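Local coordinates for protein probable zinc protease (Pseudomonas aeruginosa, PDB 4NNZ) that probably acts as one subunit of a heterodimeric zinc metalloprotease of the peptidase M16 family, at residues A[32-37]-A[191-196]. Sequence-based numbering, arbitrary orientation.
Sequences QLWYRI and TLVVVG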
ATOM      1  N   GLN A  32     -27.762  14.508   6.243  1.00 40.55           N
ATOM      2  CA  GLN A  32     -26.359  14.149   6.141  1.00 38.32           C
ATOM      3  C   GLN A  32     -25.912  13.971   4.727  1.00 39.84           C
ATOM      4  O   GLN A  32     -26.658  13.437   3.957  1.00 40.63           O
ATOM      5  CB  GLN A  32     -26.101  12.859   6.843  1.00 38.77           C
ATOM      6  CG  GLN A  32     -26.964  12.593   8.017  1.00 40.68           C
ATOM      7  CD  GLN A  32     -26.355  11.553   8.888  1.00 37.97           C
ATOM      8  OE1 GLN A  32     -25.639  10.715   8.426  1.00 35.33           O
ATOM      9  NE2 GLN A  32     -26.627  11.622  10.152  1.00 40.32           N
ATOM     10  N   LEU A  33     -24.694  14.371   4.362  1.00 35.76           N
ATOM     11  CA  LEU A  33     -24.379  13.982   2.989  1.00 34.99           C
ATOM     12  C   LEU A  33     -23.215  13.014   2.886  1.00 37.59           C
ATOM     13  O   LEU A  33     -22.182  13.331   3.358  1.00 40.25           O
ATOM     14  CB  LEU A  33     -24.135  15.197   2.138  1.00 38.28           C
ATOM     15  CG  LEU A  33     -23.925  15.012   0.650  1.00 42.02           C
ATOM     16  CD1 LEU A  33     -24.726  13.862   0.117  1.00 42.37           C
ATOM     17  CD2 LEU A  33     -24.318  16.250  -0.087  1.00 43.42           C
ATOM     18  N   TRP A  34     -23.367  11.844   2.265  1.00 35.94           N
ATOM     19  CA  TRP A  34     -22.299  10.865   2.293  1.00 33.18           C
ATOM     20  C   TRP A  34     -21.701  10.662   0.933  1.00 34.38           C
ATOM     21  O   TRP A  34     -22.366  10.274   0.027  1.00 31.97           O
ATOM     22  CB  TRP A  34     -22.844   9.534   2.763  1.00 35.54           C
ATOM     23  CG  TRP A  34     -23.282   9.533   4.148  1.00 37.85           C
ATOM     24  CD1 TRP A  34     -24.327  10.178   4.647  1.00 37.53           C
ATOM     25  CD2 TRP A  34     -22.671   8.863   5.233  1.00 36.00           C
ATOM     26  NE1 TRP A  34     -24.423   9.969   5.957  1.00 37.58           N
ATOM     27  CE2 TRP A  34     -23.407   9.160   6.351  1.00 36.66           C
ATOM     28  CE3 TRP A  34     -21.563   8.047   5.364  1.00 34.37           C
ATOM     29  CZ2 TRP A  34     -23.090   8.673   7.575  1.00 39.23           C
ATOM     30  CZ3 TRP A  34     -21.250   7.576   6.561  1.00 35.83           C
ATOM     31  CH2 TRP A  34     -21.998   7.886   7.663  1.00 38.31           C
ATOM     32  N   TYR A  35     -20.414  10.903   0.810  1.00 35.34           N
ATOM     33  CA  TYR A  35     -19.717  10.747  -0.434  1.00 34.00           C
ATOM     34  C   TYR A  35     -18.902   9.494  -0.358  1.00 35.08           C
ATOM     35  O   TYR A  35     -18.304   9.235   0.630  1.00 38.55           O
ATOM     36  CB  TYR A  35     -18.770  11.889  -0.651  1.00 34.45           C
ATOM     37  CG  TYR A  35     -19.376  13.205  -1.019  1.00 37.27           C
ATOM     38  CD1 TYR A  35     -19.740  13.493  -2.309  1.00 33.15           C
ATOM     39  CD2 TYR A  35     -19.534  14.181  -0.077  1.00 39.89           C
ATOM     40  CE1 TYR A  35     -20.273  14.708  -2.636  1.00 33.67           C
ATOM     41  CE2 TYR A  35     -20.060  15.395  -0.397  1.00 38.72           C
ATOM     42  CZ  TYR A  35     -20.425  15.652  -1.678  1.00 38.84           C
ATOM     43  OH  TYR A  35     -20.945  16.868  -1.951  1.00 39.73           O
ATOM     44  N   ARG A  36     -18.876   8.705  -1.407  1.00 37.42           N
ATOM     45  CA  ARG A  36     -18.099   7.499  -1.395  1.00 38.97           C
ATOM     46  C   ARG A  36     -16.667   7.718  -1.814  1.00 41.49           C
ATOM     47  O   ARG A  36     -16.236   7.270  -2.836  1.00 45.94           O
ATOM     48  CB  ARG A  36     -18.753   6.475  -2.277  1.00 39.75           C
ATOM     49  CG  ARG A  36     -20.126   6.096  -1.846  1.00 42.97           C
ATOM     50  CD  ARG A  36     -20.774   5.246  -2.894  1.00 46.64           C
ATOM     51  NE  ARG A  36     -22.031   5.811  -3.310  1.00 49.50           N
ATOM     52  CZ  ARG A  36     -22.340   6.080  -4.559  1.00 50.68           C
ATOM     53  NH1 ARG A  36     -21.487   5.841  -5.523  1.00 51.12           N
ATOM     54  NH2 ARG A  36     -23.502   6.586  -4.840  1.00 54.04           N
ATOM     55  N   ILE A  37     -15.934   8.430  -1.008  1.00 37.11           N
ATOM     56  CA  ILE A  37     -14.552   8.574  -1.250  1.00 37.48           C
ATOM     57  C   ILE A  37     -13.878   8.491   0.102  1.00 40.05           C
ATOM     58  O   ILE A  37     -14.457   8.820   1.087  1.00 39.60           O
ATOM     59  CB  ILE A  37     -14.276   9.848  -2.048  1.00 38.34           C
ATOM     60  CG1 ILE A  37     -12.806   9.962  -2.372  1.00 36.50           C
ATOM     61  CG2 ILE A  37     -14.814  11.048  -1.338  1.00 38.84           C
ATOM     62  CD1 ILE A  37     -12.267   8.770  -3.081  1.00 35.20           C
ATOM     63  N   THR A 191     -24.747  10.162  -1.404  1.00 37.69           N
ATOM     64  CA  THR A 191     -26.063   9.865  -0.871  1.00 39.75           C
ATOM     65  C   THR A 191     -26.545  10.931   0.072  1.00 39.21           C
ATOM     66  O   THR A 191     -25.848  11.300   0.938  1.00 36.76           O
ATOM     67  CB  THR A 191     -26.106   8.552  -0.116  1.00 37.16           C
ATOM     68  OG1 THR A 191     -25.612   7.529  -0.942  1.00 40.57           O
ATOM     69  CG2 THR A 191     -27.467   8.209   0.160  1.00 41.09           C
ATOM     70  N   LEU A 192     -27.763  11.397  -0.097  1.00 38.53           N
ATOM     71  CA  LEU A 192     -28.326  12.372   0.778  1.00 38.03           C
ATOM     72  C   LEU A 192     -29.279  11.646   1.656  1.00 42.22           C
ATOM     73  O   LEU A 192     -30.087  10.915   1.177  1.00 40.62           O
ATOM     74  CB  LEU A 192     -29.093  13.385  -0.018  1.00 43.49           C
ATOM     75  CG  LEU A 192     -29.932  14.325   0.821  1.00 46.24           C
ATOM     76  CD1 LEU A 192     -29.065  15.161   1.716  1.00 44.62           C
ATOM     77  CD2 LEU A 192     -30.773  15.199  -0.062  1.00 45.23           C
ATOM     78  N   VAL A 193     -29.156  11.820   2.961  1.00 42.87           N
ATOM     79  CA  VAL A 193     -30.033  11.140   3.875  1.00 43.03           C
ATOM     80  C   VAL A 193     -30.776  12.095   4.752  1.00 42.16           C
ATOM     81  O   VAL A 193     -30.187  12.961   5.323  1.00 42.55           O
ATOM     82  CB  VAL A 193     -29.279  10.164   4.757  1.00 43.53           C
ATOM     83  CG1 VAL A 193     -30.265   9.380   5.573  1.00 44.44           C
ATOM     84  CG2 VAL A 193     -28.477   9.235   3.900  1.00 44.20           C
ATOM     85  N   VAL A 194     -32.088  11.951   4.822  1.00 40.44           N
ATOM     86  CA  VAL A 194     -32.895  12.821   5.654  1.00 40.52           C
ATOM     87  C   VAL A 194     -33.820  12.093   6.597  1.00 38.60           C
ATOM     88  O   VAL A 194     -34.622  11.297   6.177  1.00 37.94           O
ATOM     89  CB  VAL A 194     -33.728  13.773   4.797  1.00 43.57           C
ATOM     90  CG1 VAL A 194     -34.428  14.786   5.655  1.00 45.98           C
ATOM     91  CG2 VAL A 194     -32.848  14.480   3.804  1.00 44.73           C
ATOM     92  N   VAL A 195     -33.722  12.375   7.872  1.00 39.17           N
ATOM     93  CA  VAL A 195     -34.686  11.835   8.793  1.00 44.46           C
ATOM     94  C   VAL A 195     -35.208  12.869   9.785  1.00 49.15           C
ATOM     95  O   VAL A 195     -34.509  13.782  10.180  1.00 44.60           O
ATOM     96  CB  VAL A 195     -34.273  10.460   9.402  1.00 43.49           C
ATOM     97  CG1 VAL A 195     -32.992   9.929   8.835  1.00 42.31           C
ATOM     98  CG2 VAL A 195     -34.247  10.437  10.900  1.00 47.70           C
ATOM     99  N   GLY A 196     -36.460  12.712  10.165  1.00 50.01           N
ATOM    100  CA  GLY A 196     -37.060  13.671  11.043  1.00 53.50           C
ATOM    101  C   GLY A 196     -38.441  14.100  10.638  1.00 53.57           C
ATOM    102  O   GLY A 196     -39.120  13.444   9.908  1.00 49.82           O
TER
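The indole of W34 meets segment 191-196 mainly through its five-membered part: CD1 lies 4.3 Å from CG2 of V193, an oblique approach, while the carbonyl oxygen of T191 sits near the ring plane at the edge. At the NE1 edge stands the amide of Q32, its CD in the plane of the indole, and W34 NE1 donates to Q32 OE1 at 2.9 Å, striking a lone pair of an oxygen only 6° out of the ring plane. That bond steers the turn of the indole; NE2 of Q32 reaches S372 of helix 367-379 through a weak hydrogen bond. Y88 meets the W34 ring with planes at about 50°, and Y35 stacks on Y185. W34 shares a face of the sheet with Q32, T191 and V193, its CG standing beside the backbone N (chi1 -67°). The backbone is a worked example of antiparallel pairing between strands more than 150 residues apart: Q32 and V193 exchange two hydrogen bonds, as do W34 and T191, the bond from W34 N to T191 O running almost straight at 177°. Between these hydrogen-bonded pairs lies the non-hydrogen-bonded pair of L33 and L192. The strands meet inside the mixed sheet of an alpha/beta domain of the M16 type, where 190-196 is inserted between 28-35 and 17-22; L192 accordingly bonds through its backbone to K17 and I19 on its other flank. L33 and L192 point to the opposite face, under helix 100-112, both with CG anti to the backbone N, though the placement of CD1 of L33 is doubtful. CD1 of L192 lies 3.7 Å from the carbonyl oxygen of Q32. Past the paired residues, R36 centres an inverse gamma turn, and its NH1 bonds to the carbonyl oxygen of N188.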